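Local coordinates for tailspike protein (Acinetobacter phage vB_ApiP_P1, PDB 6E1R), which probably recognises and hydrolyses capsular polysaccharide of the Acinetobacter host, acting as the trimeric depolymerase at the phage tail, at residues W276-E284 / M302-A310; T482-L490 / S501-T509. All coordinates share one frame; numbering follows the deposited sequence.

Contact 1: W276-E284 / M302-A310; sequences WHFFACDLE and MFVGGYIEA
Phe278 and Phe303, Phe279 and Val304, Asp282 and Tyr307, and Leu283 and Ile308 pair in parallel register as two successive coils of a parallel beta-helix lie one above the other, both turning a corner midway, with the short strands 276-278 and 302-304 at 20° before it and 281-284 and 306-309 nearly aligned after it. Inside the coil, Phe278 and Phe303 lie side by side and point the same way; their planes are almost parallel but slid apart, with centroids 5.1 Å from each other, so contact is mainly Phe278 CD1 to Phe303 CE2 at 3.5 Å. Phe253 and Phe334 carry this aromatic ladder into the coils before and after. On the outer face, Phe279 lays CD2 against Val304 CB (3.6 Å), where neighbouring subunits pack over both. At the corner a water bridges the coils, donating to Phe278 O and Gly305 O and accepting from Cys281 N. Beyond it, Glu284 and Glu309 run alongside each other, Glu284 OE1 lying 3.5 Å from Glu309 OE2, two acceptors with no bond between them, while Glu284 OE2 makes a salt bridge to Arg259. At the other end, His277 is held in two ways by Met302, present as selenomethionine. Met302 N donates to His277 ND1 in the ring plane (3.1 Å), while His277 NE2 pairs with Gln275. Bent back at chi3 (-52°), the Met302 side chain brings its methyl CE over one face of the imidazole, 3.6 Å from the His277 ring centroid.

Contact 2: T482-L490 / S501-T509; sequences TNSAVYELL and SQIGSAGLT
Val486 faces Ala506 and Glu488 faces Gly504 as hydrogen-bonded pairs of a beta hairpin, an antiparallel ladder at the edge of the five-stranded sheet in the C-terminal domain. A classic beta bulge breaks its register: Ile503 and Gly504 both sit opposite Glu488, whose carbonyl O takes the N-H of Ile503 and, weakly, that of Gly504. Past the bulge, Leu490 and Ser501 exchange two backbone bonds, Leu490 N to Ser501 O measuring 2.9 Å.

The close packing is on the face of Val486, Glu488 and Leu490, where other subunits approach. Ile503 lays its CD1 methyl across the Leu490 branch point, 3.5 Å from Leu490 CG, and also meets Ile503 of both neighbouring subunits, a hydrophobic meeting point of the trimer. With CG anti to the backbone N (chi1 -174°), Glu488 CG lies 3.7 Å from Ile503 CB; the bend at chi2 (86°) then turns the carboxylate away to a salt bridge with Arg467 of the second subunit. Val486 CG2 rests on the Ala506 methyl CB at 3.6 Å.

Matters are looser on the other face, where Gln502 is exposed. Its chain passes obliquely over Leu489, and its amide stands 73° from the Tyr487 ring, with Gln502 OE1 no nearer than 3.9 Å to Tyr487 CD2. Tyr487 itself is buried, stacked edge-to-face with Trp521 and tied through its hydroxyl to Pro517. At the open end of the hairpin Leu508, the centre of an inverse gamma turn, gives its N-H weakly to Ser484 O. Asn483 ND2 is hydrogen-bonded to Ser515 O, and the Leu508 methyl CD1 makes an apolar contact across the same amide, 3.5 Å from Asn483 CG.

After a small N-terminal mixed sheet and helix 94-106, the chain climbs the stacked coils of the beta-helix, and contact 1 comes part-way along: 276-284 and 302-310 are separated by 17 residues, including strand 293-297, which complete one circuit before the chain lies down on the coil just laid. The remaining coils follow, and only then does the C-terminal antiparallel domain begin, where contact 2 closes a short excursion of 10 residues around the hairpin turn. The two loops are in series, neither enclosing nor crossing the other. Their centres are 57 Å apart, so each holds together its own domain: contact 1 two neighbouring coils, contact 2 the edge hairpin. Both meet the second and third subunits.

Contact 1: W276-E284 / M302-A310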
ATOM      1  N   TRP A 276       8.086   0.495  10.777  1.00 31.47           N
ATOM      2  CA  TRP A 276       8.958  -0.306   9.921  1.00 29.00           C
ATOM      3  C   TRP A 276       8.056  -1.044   8.937  1.00 33.98           C
ATOM      4  O   TRP A 276       7.325  -1.959   9.328  1.00 36.96           O
ATOM      5  CB  TRP A 276       9.788  -1.294  10.738  1.00 29.73           C
ATOM      6  CG  TRP A 276      10.885  -0.695  11.574  1.00 31.85           C
ATOM      7  CD1 TRP A 276      10.747   0.219  12.578  1.00 32.72           C
ATOM      8  CD2 TRP A 276      12.284  -1.003  11.503  1.00 35.84           C
ATOM      9  NE1 TRP A 276      11.974   0.511  13.125  1.00 33.66           N
ATOM     10  CE2 TRP A 276      12.934  -0.227  12.483  1.00 36.27           C
ATOM     11  CE3 TRP A 276      13.050  -1.853  10.699  1.00 32.80           C
ATOM     12  CZ2 TRP A 276      14.313  -0.277  12.682  1.00 33.06           C
ATOM     13  CZ3 TRP A 276      14.420  -1.900  10.897  1.00 27.97           C
ATOM     14  CH2 TRP A 276      15.036  -1.115  11.880  1.00 25.79           C
ATOM     15  N   HIS A 277       8.100  -0.648   7.667  1.00 29.29           N
ATOM     16  CA  HIS A 277       7.225  -1.217   6.653  1.00 31.08           C
ATOM     17  C   HIS A 277       8.047  -1.741   5.484  1.00 36.19           C
ATOM     18  O   HIS A 277       9.161  -1.276   5.229  1.00 41.88           O
ATOM     19  CB  HIS A 277       6.195  -0.191   6.167  1.00 32.48           C
ATOM     20  CG  HIS A 277       5.330   0.354   7.259  1.00 33.25           C
ATOM     21  ND1 HIS A 277       4.531  -0.449   8.046  1.00 37.56           N
ATOM     22  CD2 HIS A 277       5.142   1.620   7.702  1.00 35.99           C
ATOM     23  CE1 HIS A 277       3.888   0.298   8.924  1.00 39.28           C
ATOM     24  NE2 HIS A 277       4.239   1.558   8.735  1.00 41.61           N
ATOM     25  N   PHE A 278       7.479  -2.715   4.773  1.00 29.08           N
ATOM     26  CA  PHE A 278       8.177  -3.445   3.717  1.00 28.83           C
ATOM     27  C   PHE A 278       7.282  -3.519   2.487  1.00 33.22           C
ATOM     28  O   PHE A 278       6.280  -4.242   2.487  1.00 43.93           O
ATOM     29  CB  PHE A 278       8.569  -4.845   4.190  1.00 24.12           C
ATOM     30  CG  PHE A 278       9.436  -4.848   5.417  1.00 26.67           C
ATOM     31  CD1 PHE A 278       8.875  -4.794   6.683  1.00 30.56           C
ATOM     32  CD2 PHE A 278      10.814  -4.911   5.305  1.00 25.45           C
ATOM     33  CE1 PHE A 278       9.673  -4.794   7.811  1.00 35.19           C
ATOM     34  CE2 PHE A 278      11.618  -4.915   6.429  1.00 27.73           C
ATOM     35  CZ  PHE A 278      11.047  -4.855   7.683  1.00 35.27           C
ATOM     36  N   PHE A 279       7.644  -2.780   1.440  1.00 36.80           N
ATOM     37  CA  PHE A 279       6.892  -2.756   0.189  1.00 40.11           C
ATOM     38  C   PHE A 279       7.573  -3.678  -0.816  1.00 41.22           C
ATOM     39  O   PHE A 279       8.690  -3.399  -1.264  1.00 42.29           O
ATOM     40  CB  PHE A 279       6.793  -1.335  -0.361  1.00 42.75           C
ATOM     41  CG  PHE A 279       5.907  -0.429   0.444  1.00 47.97           C
ATOM     42  CD1 PHE A 279       6.404   0.252   1.542  1.00 49.65           C
ATOM     43  CD2 PHE A 279       4.576  -0.256   0.100  1.00 45.32           C
ATOM     44  CE1 PHE A 279       5.590   1.089   2.283  1.00 47.48           C
ATOM     45  CE2 PHE A 279       3.758   0.579   0.837  1.00 43.19           C
ATOM     46  CZ  PHE A 279       4.266   1.252   1.930  1.00 43.66           C
ATOM     47  N   ALA A 280       6.896  -4.775  -1.166  1.00 38.29           N
ATOM     48  CA  ALA A 280       7.347  -5.693  -2.215  1.00 33.49           C
ATOM     49  C   ALA A 280       8.742  -6.246  -1.927  1.00 34.83           C
ATOM     50  O   ALA A 280       9.545  -6.459  -2.838  1.00 38.13           O
ATOM     51  CB  ALA A 280       7.302  -5.023  -3.591  1.00 29.23           C
ATOM     52  N   CYS A 281       9.031  -6.493  -0.653  1.00 31.39           N
ATOM     53  CA  CYS A 281      10.328  -7.027  -0.273  1.00 29.87           C
ATOM     54  C   CYS A 281      10.346  -8.548  -0.408  1.00 37.82           C
ATOM     55  O   CYS A 281       9.311  -9.203  -0.549  1.00 42.08           O
ATOM     56  CB  CYS A 281      10.685  -6.606   1.152  1.00 29.22           C
ATOM     57  SG  CYS A 281      10.956  -4.830   1.342  1.00 33.65           S
ATOM     58  N   ASP A 282      11.550  -9.110  -0.361  1.00 40.87           N
ATOM     59  CA  ASP A 282      11.767 -10.537  -0.580  1.00 35.13           C
ATOM     60  C   ASP A 282      12.559 -11.095   0.595  1.00 37.24           C
ATOM     61  O   ASP A 282      13.750 -10.803   0.740  1.00 46.39           O
ATOM     62  CB  ASP A 282      12.501 -10.771  -1.901  1.00 39.04           C
ATOM     63  CG  ASP A 282      12.647 -12.239  -2.242  1.00 40.48           C
ATOM     64  OD1 ASP A 282      11.990 -13.079  -1.592  1.00 38.54           O
ATOM     65  OD2 ASP A 282      13.431 -12.549  -3.163  1.00 42.97           O
ATOM     66  N   LEU A 283      11.901 -11.897   1.428  1.00 32.57           N
ATOM     67  CA  LEU A 283      12.520 -12.540   2.586  1.00 35.28           C
ATOM     68  C   LEU A 283      12.444 -14.048   2.366  1.00 38.72           C
ATOM     69  O   LEU A 283      11.436 -14.679   2.692  1.00 40.38           O
ATOM     70  CB  LEU A 283      11.837 -12.131   3.899  1.00 32.02           C
ATOM     71  CG  LEU A 283      12.000 -10.702   4.426  1.00 34.03           C
ATOM     72  CD1 LEU A 283      11.183  -9.698   3.621  1.00 37.07           C
ATOM     73  CD2 LEU A 283      11.626 -10.640   5.900  1.00 31.46           C
ATOM     74  N   GLU A 284      13.507 -14.628   1.811  1.00 38.38           N
ATOM     75  CA  GLU A 284      13.494 -16.042   1.472  1.00 41.24           C
ATOM     76  C   GLU A 284      14.863 -16.661   1.714  1.00 44.74           C
ATOM     77  O   GLU A 284      15.880 -15.968   1.801  1.00 48.45           O
ATOM     78  CB  GLU A 284      13.063 -16.280   0.016  1.00 43.06           C
ATOM     79  CG  GLU A 284      14.008 -15.718  -1.030  1.00 49.24           C
ATOM     80  CD  GLU A 284      13.614 -16.124  -2.438  1.00 62.10           C
ATOM     81  OE1 GLU A 284      13.329 -17.322  -2.653  1.00 69.17           O
ATOM     82  OE2 GLU A 284      13.583 -15.252  -3.329  1.00 66.95           O
HETATM   83  N   MSE A 302       3.691  -3.380   8.469  1.00 35.99           N
HETATM   84  CA  MSE A 302       2.956  -3.810   7.284  1.00 35.86           C
HETATM   85  C   MSE A 302       3.855  -4.344   6.174  1.00 37.53           C
HETATM   86  O   MSE A 302       4.940  -3.819   5.927  1.00 44.38           O
HETATM   87  CB  MSE A 302       2.115  -2.657   6.739  1.00 39.52           C
HETATM   88  CG  MSE A 302       1.123  -2.088   7.732  1.00 52.25           C
HETATM   89 SE   MSE A 302       0.075  -0.649   6.949  1.00 72.93          SE
HETATM   90  CE  MSE A 302       1.536   0.456   6.276  1.00 68.76           C
ATOM     91  N   PHE A 303       3.383  -5.393   5.507  1.00 33.00           N
ATOM     92  CA  PHE A 303       4.039  -5.961   4.333  1.00 32.57           C
ATOM     93  C   PHE A 303       3.098  -5.783   3.151  1.00 34.74           C
ATOM     94  O   PHE A 303       2.085  -6.483   3.048  1.00 37.30           O
ATOM     95  CB  PHE A 303       4.382  -7.436   4.544  1.00 32.58           C
ATOM     96  CG  PHE A 303       5.332  -7.685   5.679  1.00 33.74           C
ATOM     97  CD1 PHE A 303       4.863  -7.844   6.972  1.00 29.35           C
ATOM     98  CD2 PHE A 303       6.697  -7.764   5.451  1.00 33.70           C
ATOM     99  CE1 PHE A 303       5.733  -8.076   8.016  1.00 29.40           C
ATOM    100  CE2 PHE A 303       7.575  -7.995   6.493  1.00 29.25           C
ATOM    101  CZ  PHE A 303       7.092  -8.151   7.776  1.00 31.20           C
ATOM    102  N   VAL A 304       3.427  -4.851   2.263  1.00 31.10           N
ATOM    103  CA  VAL A 304       2.588  -4.536   1.109  1.00 32.00           C
ATOM    104  C   VAL A 304       3.247  -5.200  -0.097  1.00 35.29           C
ATOM    105  O   VAL A 304       4.144  -4.642  -0.733  1.00 37.52           O
ATOM    106  CB  VAL A 304       2.414  -3.029   0.921  1.00 28.51           C
ATOM    107  CG1 VAL A 304       1.486  -2.744  -0.248  1.00 29.01           C
ATOM    108  CG2 VAL A 304       1.876  -2.392   2.198  1.00 27.52           C
ATOM    109  N   GLY A 305       2.799  -6.416  -0.407  1.00 36.82           N
ATOM    110  CA  GLY A 305       3.367  -7.184  -1.498  1.00 30.37           C
ATOM    111  C   GLY A 305       4.725  -7.771  -1.167  1.00 31.27           C
ATOM    112  O   GLY A 305       5.415  -7.273  -0.274  1.00 36.04           O
ATOM    113  N   GLY A 306       5.111  -8.852  -1.852  1.00 27.73           N
ATOM    114  CA  GLY A 306       6.434  -9.410  -1.692  1.00 27.43           C
ATOM    115  C   GLY A 306       6.378 -10.897  -1.417  1.00 40.70           C
ATOM    116  O   GLY A 306       5.349 -11.550  -1.617  1.00 45.40           O
ATOM    117  N   TYR A 307       7.504 -11.432  -0.945  1.00 36.07           N
ATOM    118  CA  TYR A 307       7.658 -12.857  -0.685  1.00 27.23           C
ATOM    119  C   TYR A 307       8.184 -13.080   0.724  1.00 35.71           C
ATOM    120  O   TYR A 307       9.080 -12.366   1.184  1.00 39.00           O
ATOM    121  CB  TYR A 307       8.619 -13.521  -1.680  1.00 28.34           C
ATOM    122  CG  TYR A 307       8.147 -13.529  -3.112  1.00 29.60           C
ATOM    123  CD1 TYR A 307       8.232 -12.386  -3.895  1.00 30.00           C
ATOM    124  CD2 TYR A 307       7.643 -14.685  -3.693  1.00 30.60           C
ATOM    125  CE1 TYR A 307       7.811 -12.389  -5.204  1.00 31.39           C
ATOM    126  CE2 TYR A 307       7.220 -14.698  -5.006  1.00 32.00           C
ATOM    127  CZ  TYR A 307       7.308 -13.545  -5.757  1.00 51.97           C
ATOM    128  OH  TYR A 307       6.886 -13.549  -7.066  1.00 53.55           O
ATOM    129  N   ILE A 308       7.618 -14.075   1.404  1.00 36.11           N
ATOM    130  CA  ILE A 308       8.190 -14.617   2.633  1.00 33.19           C
ATOM    131  C   ILE A 308       8.113 -16.132   2.518  1.00 35.88           C
ATOM    132  O   ILE A 308       7.083 -16.736   2.838  1.00 43.02           O
ATOM    133  CB  ILE A 308       7.459 -14.111   3.891  1.00 29.19           C
ATOM    134  CG1 ILE A 308       7.433 -12.581   3.933  1.00 24.41           C
ATOM    135  CG2 ILE A 308       8.127 -14.655   5.145  1.00 24.65           C
ATOM    136  CD1 ILE A 308       6.725 -12.012   5.141  1.00 23.83           C
ATOM    137  N   GLU A 309       9.185 -16.756   2.039  1.00 34.68           N
ATOM    138  CA  GLU A 309       9.136 -18.170   1.696  1.00 40.65           C
ATOM    139  C   GLU A 309      10.493 -18.810   1.952  1.00 42.07           C
ATOM    140  O   GLU A 309      11.462 -18.141   2.311  1.00 47.18           O
ATOM    141  CB  GLU A 309       8.703 -18.367   0.237  1.00 43.74           C
ATOM    142  CG  GLU A 309       9.595 -17.689  -0.787  1.00 48.90           C
ATOM    143  CD  GLU A 309       9.153 -17.966  -2.211  1.00 58.27           C
ATOM    144  OE1 GLU A 309       8.033 -18.489  -2.396  1.00 58.59           O
ATOM    145  OE2 GLU A 309       9.922 -17.662  -3.147  1.00 63.21           O
ATOM    146  N   ALA A 310      10.535 -20.135   1.788  1.00 35.38           N
ATOM    147  CA  ALA A 310      11.778 -20.909   1.813  1.00 35.29           C
ATOM    148  C   ALA A 310      12.552 -20.729   3.117  1.00 37.68           C
ATOM    149  O   ALA A 310      13.785 -20.740   3.125  1.00 41.10           O
ATOM    150  CB  ALA A 310      12.665 -20.565   0.614  1.00 32.04           C
TER
HETATM  151  O   HOH W   1       7.124  -6.817   1.640  1.00 27.13           O

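Contact 2: T482-L490 / S501-T509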
ATOM      1  N   THR A 482     -28.531 -36.354  27.791  1.00 39.70           N
ATOM      2  CA  THR A 482     -28.680 -35.398  28.881  1.00 41.19           C
ATOM      3  C   THR A 482     -30.144 -34.997  29.023  1.00 41.85           C
ATOM      4  O   THR A 482     -30.802 -34.659  28.033  1.00 40.42           O
ATOM      5  CB  THR A 482     -27.815 -34.162  28.634  1.00 39.98           C
ATOM      6  OG1 THR A 482     -26.431 -34.534  28.650  1.00 44.85           O
ATOM      7  CG2 THR A 482     -28.062 -33.110  29.706  1.00 37.17           C
ATOM      8  N   ASN A 483     -30.653 -35.042  30.253  1.00 39.02           N
ATOM      9  CA  ASN A 483     -32.017 -34.601  30.513  1.00 38.40           C
ATOM     10  C   ASN A 483     -32.166 -33.129  30.155  1.00 38.26           C
ATOM     11  O   ASN A 483     -31.411 -32.281  30.638  1.00 40.66           O
ATOM     12  CB  ASN A 483     -32.379 -34.831  31.980  1.00 39.01           C
ATOM     13  CG  ASN A 483     -32.453 -36.300  32.340  1.00 38.85           C
ATOM     14  OD1 ASN A 483     -32.631 -37.156  31.472  1.00 40.49           O
ATOM     15  ND2 ASN A 483     -32.321 -36.601  33.626  1.00 38.79           N
ATOM     16  N   SER A 484     -33.142 -32.827  29.301  1.00 34.43           N
ATOM     17  CA  SER A 484     -33.306 -31.490  28.754  1.00 37.51           C
ATOM     18  C   SER A 484     -34.763 -31.062  28.836  1.00 40.95           C
ATOM     19  O   SER A 484     -35.677 -31.891  28.835  1.00 43.15           O
ATOM     20  CB  SER A 484     -32.825 -31.420  27.296  1.00 29.56           C
ATOM     21  OG  SER A 484     -33.110 -30.156  26.723  1.00 29.07           O
ATOM     22  N   ALA A 485     -34.967 -29.748  28.915  1.00 36.83           N
ATOM     23  CA  ALA A 485     -36.298 -29.162  28.910  1.00 36.43           C
ATOM     24  C   ALA A 485     -36.208 -27.758  28.335  1.00 37.71           C
ATOM     25  O   ALA A 485     -35.240 -27.038  28.590  1.00 35.83           O
ATOM     26  CB  ALA A 485     -36.905 -29.124  30.317  1.00 32.15           C
ATOM     27  N   VAL A 486     -37.219 -27.375  27.560  1.00 38.78           N
ATOM     28  CA  VAL A 486     -37.272 -26.069  26.919  1.00 39.14           C
ATOM     29  C   VAL A 486     -38.508 -25.334  27.421  1.00 38.50           C
ATOM     30  O   VAL A 486     -39.558 -25.946  27.647  1.00 34.78           O
ATOM     31  CB  VAL A 486     -37.276 -26.175  25.379  1.00 39.22           C
ATOM     32  CG1 VAL A 486     -35.981 -26.797  24.894  1.00 38.20           C
ATOM     33  CG2 VAL A 486     -38.468 -26.981  24.896  1.00 45.68           C
ATOM     34  N   TYR A 487     -38.371 -24.026  27.616  1.00 37.50           N
ATOM     35  CA  TYR A 487     -39.452 -23.188  28.111  1.00 34.73           C
ATOM     36  C   TYR A 487     -39.542 -21.933  27.256  1.00 35.49           C
ATOM     37  O   TYR A 487     -38.519 -21.342  26.897  1.00 36.59           O
ATOM     38  CB  TYR A 487     -39.232 -22.805  29.580  1.00 37.75           C
ATOM     39  CG  TYR A 487     -39.022 -23.986  30.504  1.00 38.97           C
ATOM     40  CD1 TYR A 487     -37.764 -24.558  30.654  1.00 41.76           C
ATOM     41  CD2 TYR A 487     -40.075 -24.521  31.234  1.00 42.95           C
ATOM     42  CE1 TYR A 487     -37.563 -25.634  31.496  1.00 43.15           C
ATOM     43  CE2 TYR A 487     -39.882 -25.598  32.082  1.00 41.60           C
ATOM     44  CZ  TYR A 487     -38.623 -26.149  32.207  1.00 41.17           C
ATOM     45  OH  TYR A 487     -38.422 -27.219  33.047  1.00 40.43           O
ATOM     46  N   GLU A 488     -40.767 -21.529  26.935  1.00 37.47           N
ATOM     47  CA  GLU A 488     -41.024 -20.327  26.153  1.00 35.82           C
ATOM     48  C   GLU A 488     -41.735 -19.327  27.054  1.00 36.45           C
ATOM     49  O   GLU A 488     -42.851 -19.590  27.515  1.00 39.91           O
ATOM     50  CB  GLU A 488     -41.871 -20.652  24.923  1.00 43.82           C
ATOM     51  CG  GLU A 488     -42.069 -19.496  23.957  1.00 51.66           C
ATOM     52  CD  GLU A 488     -40.933 -19.369  22.955  1.00 49.86           C
ATOM     53  OE1 GLU A 488     -39.803 -19.806  23.265  1.00 45.82           O
ATOM     54  OE2 GLU A 488     -41.172 -18.841  21.849  1.00 47.30           O
ATOM     55  N   LEU A 489     -41.094 -18.186  27.303  1.00 31.98           N
ATOM     56  CA  LEU A 489     -41.574 -17.231  28.293  1.00 32.69           C
ATOM     57  C   LEU A 489     -41.742 -15.856  27.665  1.00 38.31           C
ATOM     58  O   LEU A 489     -40.857 -15.386  26.944  1.00 41.62           O
ATOM     59  CB  LEU A 489     -40.616 -17.146  29.486  1.00 27.32           C
ATOM     60  CG  LEU A 489     -40.236 -18.468  30.156  1.00 26.65           C
ATOM     61  CD1 LEU A 489     -39.166 -18.243  31.213  1.00 26.63           C
ATOM     62  CD2 LEU A 489     -41.461 -19.141  30.759  1.00 26.65           C
ATOM     63  N   LEU A 490     -42.873 -15.216  27.951  1.00 32.17           N
ATOM     64  CA  LEU A 490     -43.092 -13.809  27.647  1.00 27.52           C
ATOM     65  C   LEU A 490     -42.917 -13.003  28.925  1.00 34.14           C
ATOM     66  O   LEU A 490     -43.554 -13.300  29.939  1.00 43.02           O
ATOM     67  CB  LEU A 490     -44.488 -13.574  27.071  1.00 27.82           C
ATOM     68  CG  LEU A 490     -44.695 -13.827  25.580  1.00 43.46           C
ATOM     69  CD1 LEU A 490     -46.102 -13.416  25.166  1.00 41.67           C
ATOM     70  CD2 LEU A 490     -43.650 -13.091  24.756  1.00 50.41           C
ATOM     71  N   SER A 501     -45.214 -14.976  31.533  1.00 39.82           N
ATOM     72  CA  SER A 501     -46.232 -15.913  31.075  1.00 39.72           C
ATOM     73  C   SER A 501     -45.549 -17.027  30.299  1.00 35.43           C
ATOM     74  O   SER A 501     -44.896 -16.764  29.285  1.00 27.13           O
ATOM     75  CB  SER A 501     -47.278 -15.212  30.202  1.00 48.31           C
ATOM     76  OG  SER A 501     -48.236 -16.133  29.706  1.00 54.40           O
ATOM     77  N   GLN A 502     -45.707 -18.264  30.765  1.00 38.12           N
ATOM     78  CA  GLN A 502     -45.100 -19.411  30.098  1.00 39.77           C
ATOM     79  C   GLN A 502     -45.944 -19.781  28.885  1.00 40.22           C
ATOM     80  O   GLN A 502     -47.032 -20.347  29.024  1.00 41.24           O
ATOM     81  CB  GLN A 502     -44.964 -20.592  31.053  1.00 33.13           C
ATOM     82  CG  GLN A 502     -44.304 -21.808  30.417  1.00 34.07           C
ATOM     83  CD  GLN A 502     -43.888 -22.857  31.431  1.00 39.41           C
ATOM     84  OE1 GLN A 502     -43.248 -22.546  32.437  1.00 37.53           O
ATOM     85  NE2 GLN A 502     -44.246 -24.108  31.169  1.00 42.60           N
ATOM     86  N   ILE A 503     -45.442 -19.454  27.693  1.00 43.31           N
ATOM     87  CA  ILE A 503     -46.172 -19.749  26.466  1.00 40.98           C
ATOM     88  C   ILE A 503     -46.261 -21.254  26.242  1.00 36.11           C
ATOM     89  O   ILE A 503     -47.283 -21.767  25.770  1.00 41.10           O
ATOM     90  CB  ILE A 503     -45.511 -19.034  25.275  1.00 49.16           C
ATOM     91  CG1 ILE A 503     -45.835 -17.540  25.288  1.00 52.72           C
ATOM     92  CG2 ILE A 503     -45.935 -19.655  23.968  1.00 52.65           C
ATOM     93  CD1 ILE A 503     -45.520 -16.856  23.974  1.00 55.75           C
ATOM     94  N   GLY A 504     -45.207 -21.986  26.586  1.00 29.40           N
ATOM     95  CA  GLY A 504     -45.212 -23.422  26.387  1.00 33.17           C
ATOM     96  C   GLY A 504     -43.967 -24.049  26.970  1.00 35.75           C
ATOM     97  O   GLY A 504     -43.093 -23.368  27.511  1.00 36.30           O
ATOM     98  N   SER A 505     -43.904 -25.374  26.857  1.00 27.73           N
ATOM     99  CA  SER A 505     -42.776 -26.130  27.381  1.00 29.46           C
ATOM    100  C   SER A 505     -42.722 -27.481  26.686  1.00 35.94           C
ATOM    101  O   SER A 505     -43.694 -27.921  26.066  1.00 42.99           O
ATOM    102  CB  SER A 505     -42.875 -26.310  28.900  1.00 31.27           C
ATOM    103  OG  SER A 505     -43.987 -27.120  29.245  1.00 38.00           O
ATOM    104  N   ALA A 506     -41.567 -28.133  26.799  1.00 36.30           N
ATOM    105  CA  ALA A 506     -41.376 -29.465  26.247  1.00 35.07           C
ATOM    106  C   ALA A 506     -40.219 -30.134  26.973  1.00 35.11           C
ATOM    107  O   ALA A 506     -39.291 -29.466  27.438  1.00 38.26           O
ATOM    108  CB  ALA A 506     -41.110 -29.423  24.737  1.00 29.01           C
ATOM    109  N   GLY A 507     -40.287 -31.455  27.066  1.00 32.54           N
ATOM    110  CA  GLY A 507     -39.263 -32.230  27.732  1.00 36.69           C
ATOM    111  C   GLY A 507     -39.649 -32.625  29.144  1.00 38.87           C
ATOM    112  O   GLY A 507     -40.823 -32.681  29.518  1.00 39.58           O
ATOM    113  N   LEU A 508     -38.619 -32.908  29.943  1.00 40.40           N
ATOM    114  CA  LEU A 508     -38.800 -33.354  31.324  1.00 40.07           C
ATOM    115  C   LEU A 508     -39.092 -32.136  32.196  1.00 38.09           C
ATOM    116  O   LEU A 508     -38.214 -31.556  32.838  1.00 34.00           O
ATOM    117  CB  LEU A 508     -37.573 -34.118  31.803  1.00 40.11           C
ATOM    118  CG  LEU A 508     -37.111 -35.241  30.871  1.00 39.51           C
ATOM    119  CD1 LEU A 508     -35.845 -35.897  31.397  1.00 45.09           C
ATOM    120  CD2 LEU A 508     -38.212 -36.269  30.674  1.00 38.16           C
ATOM    121  N   THR A 509     -40.368 -31.751  32.222  1.00 38.68           N
ATOM    122  CA  THR A 509     -40.812 -30.530  32.882  1.00 38.34           C
ATOM    123  C   THR A 509     -41.654 -30.797  34.125  1.00 35.44           C
ATOM    124  O   THR A 509     -42.212 -29.853  34.695  1.00 31.76           O
ATOM    125  CB  THR A 509     -41.599 -29.655  31.903  1.00 41.59           C
ATOM    126  OG1 THR A 509     -42.700 -30.402  31.368  1.00 44.21           O
ATOM    127  CG2 THR A 509     -40.707 -29.193  30.762  1.00 42.94           C
TER